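Local coordinates for twitching motility pilus retraction protein (Geobacter sulfurreducens PCA, PDB 5ZFQ) that probably powers retraction of the type IV pilus by hydrolysing ATP as a hexameric motor, at residues H30-E35 with L44-N49; T34-R39 with P52-D57; Q277-L282 with D323-I328; P314-L319 with Y329-V334. One frame throughout, in Å; residues are numbered along the deposited sequence.

Two pairs of contacts sit on opposite sides of the chain's centre. Interactions 1 and 2 come first along the chain: both start from helix 29-38, hold it on neighbouring strands 43-46 and 53-56 of the antiparallel N-terminal sheet, and close before the other two begin; their centres are 8 Å apart. Interactions 3 and 4, with centres 11 Å apart, alternate along the chain and join helices 275-285, 314-321 and 328-333 in the domain that probably carries the ATPase core. About 48 to 51 Å separates the two pairs, centre to centre. Interactions 1 and 2 border the second subunit and interactions 3 and 4 the third, so both pairs adjoin neighbours in the hexamer.

Interaction 1: residues H30-E35 with L44-N49; sequences HQLLTE and LHITTN
Helix 29-38 lies on the antiparallel N-terminal sheet through the leucines L32 and L33, which meet L44 and I46 of strand 43-46. All four side chains are buried, and no hydrogen bond crosses between them. The closest approach is methyl to methyl, L33 CD2 to L44 CD2 at 3.8 Å, the two side chains crossing at about a right angle. That same L44 methyl also reaches the base of the preceding leucine, 4.1 Å from L32 CB, so one branch of L44 touches both residues. A chi1 of 169° swings L44 CG away from its own amide nitrogen, and chi2 (69°) aims CD2 at the helix.

The helix packs across one face of the sheet and runs roughly antiparallel to the strand, at 147° with the axes 10.0 Å apart. Since L44 and I46 are alternate strand residues, both direct their CB atoms toward the helix, while H45 between them serves the other side and bonds D222 of the second subunit. Farther along, L32 extends its CD1 to the CD1 of I46, 4.0 Å away. F99 and I101 of strand 94-101 touch L33, and L76 of helix 70-79 touches L32, continuing the apolar layer.

Interaction 2: residues T34-R39 with P52-D57; sequences TELVNR and PQIRVD
R39, the first residue to leave helical geometry after helix 29-38, lays its side chain across the end of I54 at about a right angle. Its CB starts 4.2 Å from I54 CD1, and after CG the chain returns to the same methyl, with CD 3.9 Å from I54 CD1. The bend at chi3 (63°) then folds the guanidinium over that methyl: NE and CZ are each 4.0 Å from I54 CD1, and NH1 comes to 3.7 Å from it. The isoleucine therefore covers one face of the guanidinium by van der Waals contact; NH1 has a long ion pair with E35 OE2, one helical turn back.

The other branch of I54 points elsewhere: its CG2 is 3.8 Å from L36 CD1, the two side chains lying alongside one another, head to tail. Beyond the helix end, the carbonyl oxygen of R39 rests 3.7 Å from V56 CG1. Helix 29-38 thus reaches over to strand 53-56, with L44 of the adjoining strand 43-46 touching both L36 and I54, F107 of strand 105-114 touching L36, and I61 of strand 59-62 beside V56.

Interaction 3: residues Q277-L282 with D323-I328; sequences QVRAQL and DKIHQI
R279 and D323 stack their flat groups, guanidinium against carboxylate, with planes only 12° apart. The aspartate comes over a face of the arginine: D323 CB sits 3.6 Å above the guanidinium plane, over its centre, and lies 3.7 Å from R279 NE. The carboxylate carbon continues toward one corner of the group, D323 CG being 3.7 Å from R279 NH1. R279 NH1 and D323 OD1, 3.8 Å apart, make a long salt bridge, but the oxygen stands well out of the guanidinium plane and no N-H points at it. The pair probably gains from charge attraction rather than from a directed bond.

D323 owes its place to the end of helix 314-321, where it is the C-prime residue of a Schellman motif. Its positive phi (63°) lets D323 N bond I320 O and K324 N bond L319 O, ending the helix and turning the chain toward helix 328-333. Its chi1 of -171° swings the carboxylate out against the arginine. Replacing R279 by an alanine would probably leave D323 without its opposite charge and open a gap beside I325. The isoleucine's CD1 comes loosely to R279 CD, 4.3 Å away, and V267 of helix 259-268 also touches the R279 side chain, with N264 of the same helix against I325.

Interaction 4: residues P314-L319 with Y329-V334; sequences PAIRNL and YSQMQV
Two torsions of Q331 shape its contact with I316 and A315: chi1 (-69°) places CG anti to the carbonyl carbon, and chi2 (-56°) bends the chain so that the amide turns aside from the line of CB and CG. The I316 side chain is extended, carrying CD1 out to the glutamine. There I316 CD1 lies 3.7 Å from Q331 CB, and the carbon before it, I316 CG1, is 3.9 Å from Q331 CG. The two side chains lie flank to flank and point in opposite senses, so the contact follows the aliphatic root of the glutamine.

On its flanks, A315 CB is 3.9 Å from Q331 OE1, and L319 CD1 stands 4.2 Å from Q331 CG. A315 and I316, with L319 one turn on, together receive this one residue of the weakly bonded helix 328-333. The pair forms an antiparallel helical hairpin, its short axes at 167° and 10.2 Å apart. M310 of strand 303-310 and M341 touch both I316 and M332, extending the apolar surroundings of the hairpin. No hydrogen bond crosses between the two segments: Q331 contributes mainly its methylene groups, and within the two segments its OE1 comes nearest to the A315 methyl, so the helices are held here by van der Waals contact.

Interaction 1: residues H30-E35 with L44-N49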
# COMPACT_ATOMS: atom_id res chain seq x y z
N HIS A 30 33.00 33.62 -12.32
CA HIS A 30 32.88 35.02 -11.96
C HIS A 30 32.90 35.87 -13.22
O HIS A 30 31.98 36.65 -13.47
CB HIS A 30 33.99 35.43 -10.99
CG HIS A 30 33.81 36.80 -10.43
ND1 HIS A 30 34.06 37.94 -11.15
CD2 HIS A 30 33.41 37.21 -9.20
CE1 HIS A 30 33.82 39.00 -10.40
NE2 HIS A 30 33.42 38.58 -9.21
N GLN A 31 33.96 35.71 -14.02
CA GLN A 31 34.04 36.29 -15.37
C GLN A 31 32.79 36.03 -16.20
O GLN A 31 32.25 36.94 -16.82
CB GLN A 31 35.24 35.75 -16.12
CG GLN A 31 36.55 36.22 -15.59
CD GLN A 31 37.71 35.56 -16.31
OE1 GLN A 31 38.09 34.43 -15.99
NE2 GLN A 31 38.29 36.26 -17.29
N LEU A 32 32.36 34.77 -16.22
CA LEU A 32 31.24 34.40 -17.08
C LEU A 32 29.93 35.06 -16.65
O LEU A 32 29.17 35.54 -17.49
CB LEU A 32 31.10 32.87 -17.13
CG LEU A 32 32.17 32.13 -17.97
CD1 LEU A 32 31.93 30.62 -17.99
CD2 LEU A 32 32.24 32.69 -19.39
N LEU A 33 29.67 35.10 -15.35
CA LEU A 33 28.41 35.66 -14.86
C LEU A 33 28.46 37.17 -14.95
O LEU A 33 27.45 37.82 -15.23
CB LEU A 33 28.15 35.21 -13.42
CG LEU A 33 27.95 33.70 -13.21
CD1 LEU A 33 28.23 33.31 -11.76
CD2 LEU A 33 26.53 33.31 -13.62
N THR A 34 29.65 37.72 -14.71
CA THR A 34 29.85 39.15 -14.82
C THR A 34 29.50 39.53 -16.24
O THR A 34 28.71 40.43 -16.48
CB THR A 34 31.28 39.57 -14.47
OG1 THR A 34 31.50 39.37 -13.06
CG2 THR A 34 31.51 41.03 -14.80
N GLU A 35 30.06 38.78 -17.18
CA GLU A 35 29.75 38.96 -18.59
C GLU A 35 28.24 38.89 -18.86
O GLU A 35 27.67 39.77 -19.52
CB GLU A 35 30.48 37.91 -19.42
CG GLU A 35 30.03 37.86 -20.86
CD GLU A 35 30.78 38.83 -21.75
OE1 GLU A 35 30.88 40.02 -21.38
OE2 GLU A 35 31.24 38.39 -22.84
N LEU A 44 22.59 31.77 -18.54
CA LEU A 44 23.92 31.34 -18.95
C LEU A 44 23.96 29.81 -19.09
O LEU A 44 23.56 29.07 -18.17
CB LEU A 44 24.99 31.81 -17.95
CG LEU A 44 26.38 31.20 -18.13
CD1 LEU A 44 27.05 31.70 -19.45
CD2 LEU A 44 27.26 31.46 -16.90
N HIS A 45 24.40 29.32 -20.25
CA HIS A 45 24.42 27.88 -20.45
C HIS A 45 25.84 27.36 -20.52
O HIS A 45 26.66 27.88 -21.27
CB HIS A 45 23.66 27.49 -21.71
CG HIS A 45 22.19 27.63 -21.57
ND1 HIS A 45 21.38 26.57 -21.22
CD2 HIS A 45 21.37 28.70 -21.70
CE1 HIS A 45 20.12 26.98 -21.15
NE2 HIS A 45 20.09 28.27 -21.44
N ILE A 46 26.09 26.33 -19.71
CA ILE A 46 27.40 25.69 -19.64
C ILE A 46 27.26 24.22 -20.02
O ILE A 46 26.85 23.38 -19.19
CB ILE A 46 28.04 25.80 -18.22
CG1 ILE A 46 28.07 27.26 -17.75
CG2 ILE A 46 29.42 25.16 -18.21
CD1 ILE A 46 28.89 28.17 -18.67
N THR A 47 27.60 23.90 -21.26
CA THR A 47 27.47 22.54 -21.70
C THR A 47 28.60 22.26 -22.67
O THR A 47 29.16 23.20 -23.24
CB THR A 47 26.10 22.31 -22.34
OG1 THR A 47 25.84 20.90 -22.40
CG2 THR A 47 26.05 22.89 -23.75
N THR A 48 28.94 20.99 -22.85
CA THR A 48 30.11 20.62 -23.66
C THR A 48 29.92 20.80 -25.17
O THR A 48 28.80 20.74 -25.68
CB THR A 48 30.51 19.17 -23.41
OG1 THR A 48 29.43 18.30 -23.75
CG2 THR A 48 30.89 18.97 -21.94
N ASN A 49 31.03 21.03 -25.87
CA ASN A 49 31.11 21.15 -27.34
C ASN A 49 30.42 22.41 -27.83
O ASN A 49 30.13 22.57 -29.00
CB ASN A 49 30.53 19.91 -28.03
CG ASN A 49 31.24 18.64 -27.60
OD1 ASN A 49 32.47 18.60 -27.52
ND2 ASN A 49 30.47 17.60 -27.30

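Interaction 2: residues T34-R39 with P52-D57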
# COMPACT_ATOMS: atom_id res chain seq x y z
N THR A 34 29.65 37.72 -14.71
CA THR A 34 29.85 39.15 -14.82
C THR A 34 29.50 39.53 -16.24
O THR A 34 28.71 40.43 -16.48
CB THR A 34 31.28 39.57 -14.47
OG1 THR A 34 31.50 39.37 -13.06
CG2 THR A 34 31.51 41.03 -14.80
N GLU A 35 30.06 38.78 -17.18
CA GLU A 35 29.75 38.96 -18.59
C GLU A 35 28.24 38.89 -18.86
O GLU A 35 27.67 39.77 -19.52
CB GLU A 35 30.48 37.91 -19.42
CG GLU A 35 30.03 37.86 -20.86
CD GLU A 35 30.78 38.83 -21.75
OE1 GLU A 35 30.88 40.02 -21.38
OE2 GLU A 35 31.24 38.39 -22.84
N LEU A 36 27.59 37.85 -18.32
CA LEU A 36 26.15 37.67 -18.41
C LEU A 36 25.38 38.91 -17.98
O LEU A 36 24.53 39.42 -18.73
CB LEU A 36 25.71 36.47 -17.57
CG LEU A 36 24.19 36.23 -17.43
CD1 LEU A 36 23.46 35.82 -18.75
CD2 LEU A 36 23.92 35.22 -16.31
N VAL A 37 25.67 39.40 -16.78
CA VAL A 37 24.93 40.51 -16.21
C VAL A 37 25.19 41.79 -17.00
O VAL A 37 24.24 42.47 -17.39
CB VAL A 37 25.28 40.75 -14.72
CG1 VAL A 37 24.56 41.98 -14.19
CG2 VAL A 37 24.91 39.54 -13.87
N ASN A 38 26.46 42.11 -17.24
CA ASN A 38 26.85 43.29 -18.02
C ASN A 38 26.11 43.40 -19.34
O ASN A 38 25.74 44.50 -19.77
CB ASN A 38 28.36 43.28 -18.30
CG ASN A 38 29.18 43.75 -17.11
OD1 ASN A 38 28.65 44.30 -16.15
ND2 ASN A 38 30.49 43.53 -17.18
N ARG A 39 25.86 42.26 -19.99
CA ARG A 39 25.28 42.28 -21.32
C ARG A 39 23.75 42.20 -21.30
O ARG A 39 23.11 42.03 -22.35
CB ARG A 39 25.87 41.17 -22.18
CG ARG A 39 27.36 41.36 -22.40
CD ARG A 39 27.90 40.36 -23.36
NE ARG A 39 27.30 40.53 -24.67
CZ ARG A 39 27.50 39.68 -25.67
NH1 ARG A 39 28.28 38.63 -25.49
NH2 ARG A 39 26.91 39.87 -26.83
N PRO A 52 30.39 28.83 -23.88
CA PRO A 52 29.32 29.34 -23.02
C PRO A 52 28.34 30.15 -23.84
O PRO A 52 28.74 30.91 -24.73
CB PRO A 52 30.08 30.22 -22.03
CG PRO A 52 31.43 29.56 -21.94
CD PRO A 52 31.73 29.12 -23.34
N GLN A 53 27.05 29.94 -23.60
CA GLN A 53 26.01 30.70 -24.28
C GLN A 53 25.24 31.55 -23.27
O GLN A 53 24.91 31.07 -22.18
CB GLN A 53 25.08 29.76 -25.03
CG GLN A 53 25.80 28.89 -26.03
CD GLN A 53 25.32 29.14 -27.45
OE1 GLN A 53 24.62 30.11 -27.72
NE2 GLN A 53 25.71 28.27 -28.36
N ILE A 54 24.96 32.80 -23.62
CA ILE A 54 24.03 33.60 -22.80
C ILE A 54 22.76 33.90 -23.60
O ILE A 54 22.77 33.90 -24.84
CB ILE A 54 24.64 34.94 -22.31
CG1 ILE A 54 24.89 35.88 -23.50
CG2 ILE A 54 25.88 34.69 -21.40
CD1 ILE A 54 25.75 37.11 -23.18
N ARG A 55 21.66 34.13 -22.88
CA ARG A 55 20.41 34.47 -23.53
C ARG A 55 20.13 35.94 -23.26
O ARG A 55 20.12 36.35 -22.11
CB ARG A 55 19.24 33.60 -23.03
CG ARG A 55 17.92 33.87 -23.79
CD ARG A 55 16.73 33.12 -23.23
NE ARG A 55 16.88 31.67 -23.18
CZ ARG A 55 16.71 30.84 -24.21
NH1 ARG A 55 16.37 31.30 -25.40
NH2 ARG A 55 16.87 29.53 -24.04
N VAL A 56 19.90 36.71 -24.32
CA VAL A 56 19.65 38.14 -24.19
C VAL A 56 18.36 38.55 -24.89
O VAL A 56 18.24 38.45 -26.11
CB VAL A 56 20.81 38.98 -24.78
CG1 VAL A 56 20.59 40.46 -24.48
CG2 VAL A 56 22.15 38.51 -24.24
N ASP A 57 17.39 39.03 -24.11
CA ASP A 57 16.07 39.38 -24.64
C ASP A 57 15.48 38.26 -25.50
O ASP A 57 14.86 38.54 -26.52
CB ASP A 57 16.14 40.68 -25.46
CG ASP A 57 16.36 41.91 -24.59
OD1 ASP A 57 16.13 41.84 -23.36
OD2 ASP A 57 16.73 42.97 -25.14

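Interaction 3: residues Q277-L282 with D323-I328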
# COMPACT_ATOMS: atom_id res chain seq x y z
N GLN A 277 -18.13 21.07 4.18
CA GLN A 277 -17.33 21.93 5.06
C GLN A 277 -16.41 22.87 4.26
O GLN A 277 -16.34 24.08 4.52
CB GLN A 277 -16.47 21.11 6.03
CG GLN A 277 -15.63 22.05 6.89
CD GLN A 277 -14.53 21.38 7.69
OE1 GLN A 277 -14.27 20.19 7.54
NE2 GLN A 277 -13.89 22.14 8.56
N VAL A 278 -15.69 22.28 3.30
CA VAL A 278 -14.64 22.98 2.58
C VAL A 278 -15.22 24.10 1.73
O VAL A 278 -14.66 25.19 1.67
CB VAL A 278 -13.84 22.00 1.72
CG1 VAL A 278 -13.17 22.70 0.53
CG2 VAL A 278 -12.80 21.29 2.60
N ARG A 279 -16.38 23.83 1.13
CA ARG A 279 -17.12 24.87 0.43
C ARG A 279 -17.55 26.02 1.36
O ARG A 279 -17.51 27.19 0.97
CB ARG A 279 -18.36 24.26 -0.23
CG ARG A 279 -18.08 23.44 -1.48
CD ARG A 279 -19.37 23.23 -2.24
NE ARG A 279 -20.38 22.59 -1.39
CZ ARG A 279 -20.64 21.29 -1.41
NH1 ARG A 279 -19.95 20.51 -2.24
NH2 ARG A 279 -21.57 20.78 -0.61
N ALA A 280 -17.97 25.68 2.58
CA ALA A 280 -18.37 26.67 3.57
C ALA A 280 -17.17 27.51 3.96
O ALA A 280 -17.26 28.73 4.07
CB ALA A 280 -18.99 26.00 4.80
N GLN A 281 -16.04 26.84 4.15
CA GLN A 281 -14.77 27.50 4.40
C GLN A 281 -14.35 28.43 3.26
O GLN A 281 -13.99 29.60 3.49
CB GLN A 281 -13.67 26.47 4.63
CG GLN A 281 -13.47 26.09 6.07
CD GLN A 281 -12.59 24.88 6.21
OE1 GLN A 281 -12.85 23.84 5.61
NE2 GLN A 281 -11.52 25.02 6.99
N LEU A 282 -14.40 27.90 2.04
CA LEU A 282 -13.99 28.68 0.89
C LEU A 282 -14.84 29.92 0.75
O LEU A 282 -14.34 31.00 0.42
CB LEU A 282 -14.08 27.86 -0.39
CG LEU A 282 -12.87 27.07 -0.83
CD1 LEU A 282 -13.27 26.19 -2.02
CD2 LEU A 282 -11.74 28.00 -1.20
N ASP A 323 -23.10 25.03 -3.44
CA ASP A 323 -22.64 24.06 -4.44
C ASP A 323 -23.24 24.33 -5.83
O ASP A 323 -23.78 23.45 -6.48
CB ASP A 323 -22.97 22.64 -3.97
CG ASP A 323 -22.34 21.58 -4.83
OD1 ASP A 323 -21.30 21.85 -5.49
OD2 ASP A 323 -22.91 20.46 -4.85
N LYS A 324 -23.14 25.58 -6.26
CA LYS A 324 -23.57 26.01 -7.59
C LYS A 324 -22.39 26.68 -8.29
O LYS A 324 -22.53 27.77 -8.85
CB LYS A 324 -24.76 26.96 -7.48
CG LYS A 324 -26.15 26.30 -7.43
CD LYS A 324 -26.14 24.87 -8.01
CE LYS A 324 -27.46 24.11 -7.75
NZ LYS A 324 -27.67 23.75 -6.31
N ILE A 325 -21.23 26.03 -8.25
CA ILE A 325 -19.96 26.65 -8.61
C ILE A 325 -19.85 27.09 -10.09
O ILE A 325 -19.33 28.17 -10.39
CB ILE A 325 -18.79 25.69 -8.22
CG1 ILE A 325 -18.70 25.63 -6.69
CG2 ILE A 325 -17.46 26.15 -8.80
CD1 ILE A 325 -17.94 24.42 -6.15
N HIS A 326 -20.33 26.27 -11.01
CA HIS A 326 -20.41 26.62 -12.43
C HIS A 326 -21.01 28.02 -12.65
O HIS A 326 -20.53 28.80 -13.48
CB HIS A 326 -21.24 25.57 -13.18
CG HIS A 326 -22.60 25.32 -12.59
ND1 HIS A 326 -22.80 24.99 -11.26
CD2 HIS A 326 -23.84 25.34 -13.15
CE1 HIS A 326 -24.09 24.83 -11.03
NE2 HIS A 326 -24.74 25.04 -12.16
N GLN A 327 -22.05 28.34 -11.87
CA GLN A 327 -22.76 29.61 -11.98
C GLN A 327 -21.94 30.86 -11.62
O GLN A 327 -22.33 31.98 -11.97
CB GLN A 327 -24.01 29.57 -11.09
CG GLN A 327 -25.05 28.56 -11.52
CD GLN A 327 -26.40 28.85 -10.90
OE1 GLN A 327 -26.64 29.95 -10.41
NE2 GLN A 327 -27.29 27.86 -10.92
N ILE A 328 -20.82 30.68 -10.94
CA ILE A 328 -19.95 31.79 -10.58
C ILE A 328 -19.58 32.60 -11.82
O ILE A 328 -19.52 33.83 -11.78
CB ILE A 328 -18.67 31.28 -9.86
CG1 ILE A 328 -18.97 30.94 -8.40
CG2 ILE A 328 -17.53 32.31 -9.93
CD1 ILE A 328 -17.85 30.18 -7.71

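Interaction 4: residues P314-L319 with Y329-V334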
# COMPACT_ATOMS: atom_id res chain seq x y z
N PRO A 314 -21.13 38.95 -2.03
CA PRO A 314 -22.15 38.14 -1.36
C PRO A 314 -22.73 37.05 -2.27
O PRO A 314 -22.82 35.89 -1.84
CB PRO A 314 -23.22 39.17 -1.01
CG PRO A 314 -22.45 40.41 -0.77
CD PRO A 314 -21.33 40.39 -1.77
N ALA A 315 -23.05 37.43 -3.50
CA ALA A 315 -23.70 36.53 -4.45
C ALA A 315 -22.88 35.28 -4.77
O ALA A 315 -23.44 34.19 -4.94
CB ALA A 315 -24.03 37.28 -5.75
N ILE A 316 -21.56 35.44 -4.84
CA ILE A 316 -20.64 34.35 -5.19
C ILE A 316 -20.34 33.45 -4.00
O ILE A 316 -20.27 32.23 -4.13
CB ILE A 316 -19.32 34.91 -5.80
CG1 ILE A 316 -19.61 35.47 -7.19
CG2 ILE A 316 -18.21 33.85 -5.82
CD1 ILE A 316 -18.41 35.98 -7.94
N ARG A 317 -20.19 34.05 -2.82
CA ARG A 317 -19.94 33.26 -1.62
C ARG A 317 -21.09 32.29 -1.38
O ARG A 317 -20.87 31.15 -0.94
CB ARG A 317 -19.77 34.16 -0.39
CG ARG A 317 -18.60 35.10 -0.45
CD ARG A 317 -18.40 35.81 0.89
NE ARG A 317 -17.39 36.86 0.79
CZ ARG A 317 -16.08 36.64 0.77
NH1 ARG A 317 -15.60 35.40 0.86
NH2 ARG A 317 -15.24 37.67 0.66
N ASN A 318 -22.31 32.74 -1.68
CA ASN A 318 -23.49 31.88 -1.60
C ASN A 318 -23.42 30.77 -2.67
O ASN A 318 -23.64 29.59 -2.37
CB ASN A 318 -24.79 32.71 -1.73
CG ASN A 318 -25.06 33.60 -0.50
OD1 ASN A 318 -24.18 33.82 0.34
ND2 ASN A 318 -26.28 34.12 -0.42
N LEU A 319 -23.08 31.13 -3.90
CA LEU A 319 -22.90 30.12 -4.94
C LEU A 319 -21.90 29.02 -4.53
O LEU A 319 -22.17 27.84 -4.72
CB LEU A 319 -22.45 30.78 -6.24
CG LEU A 319 -23.49 31.69 -6.91
CD1 LEU A 319 -22.97 32.17 -8.27
CD2 LEU A 319 -24.85 31.00 -7.02
N TYR A 329 -19.36 31.89 -12.92
CA TYR A 329 -18.88 32.49 -14.16
C TYR A 329 -19.77 33.64 -14.64
O TYR A 329 -19.29 34.63 -15.20
CB TYR A 329 -18.75 31.42 -15.24
CG TYR A 329 -18.08 31.92 -16.49
CD1 TYR A 329 -16.70 32.12 -16.54
CD2 TYR A 329 -18.83 32.19 -17.64
CE1 TYR A 329 -16.09 32.58 -17.69
CE2 TYR A 329 -18.23 32.65 -18.79
CZ TYR A 329 -16.86 32.84 -18.82
OH TYR A 329 -16.28 33.30 -19.98
N SER A 330 -21.07 33.48 -14.41
CA SER A 330 -22.06 34.52 -14.71
C SER A 330 -21.79 35.83 -13.98
O SER A 330 -21.84 36.91 -14.57
CB SER A 330 -23.46 34.01 -14.36
OG SER A 330 -24.40 35.07 -14.38
N GLN A 331 -21.52 35.73 -12.68
CA GLN A 331 -21.21 36.90 -11.87
C GLN A 331 -19.94 37.59 -12.34
O GLN A 331 -19.76 38.79 -12.15
CB GLN A 331 -21.10 36.50 -10.40
CG GLN A 331 -22.42 36.09 -9.81
CD GLN A 331 -23.48 37.18 -9.96
OE1 GLN A 331 -23.31 38.31 -9.46
NE2 GLN A 331 -24.58 36.86 -10.66
N MET A 332 -19.05 36.85 -12.98
CA MET A 332 -17.79 37.43 -13.40
C MET A 332 -17.93 38.24 -14.69
O MET A 332 -17.13 39.15 -14.96
CB MET A 332 -16.75 36.33 -13.57
CG MET A 332 -16.75 35.35 -12.42
SD MET A 332 -15.48 34.10 -12.49
CE MET A 332 -14.14 34.93 -13.37
N GLN A 333 -18.93 37.91 -15.48
CA GLN A 333 -19.19 38.60 -16.73
C GLN A 333 -19.57 40.04 -16.50
O GLN A 333 -19.09 40.94 -17.17
CB GLN A 333 -20.30 37.88 -17.46
CG GLN A 333 -19.82 36.90 -18.51
CD GLN A 333 -20.82 35.80 -18.72
OE1 GLN A 333 -21.77 35.67 -17.97
NE2 GLN A 333 -20.62 35.00 -19.74
N VAL A 334 -20.41 40.27 -15.50
CA VAL A 334 -20.91 41.59 -15.19
C VAL A 334 -20.22 42.32 -14.04
O VAL A 334 -20.71 43.35 -13.62
CB VAL A 334 -22.39 41.52 -14.85
CG1 VAL A 334 -23.07 40.57 -15.80
CG2 VAL A 334 -22.58 41.05 -13.44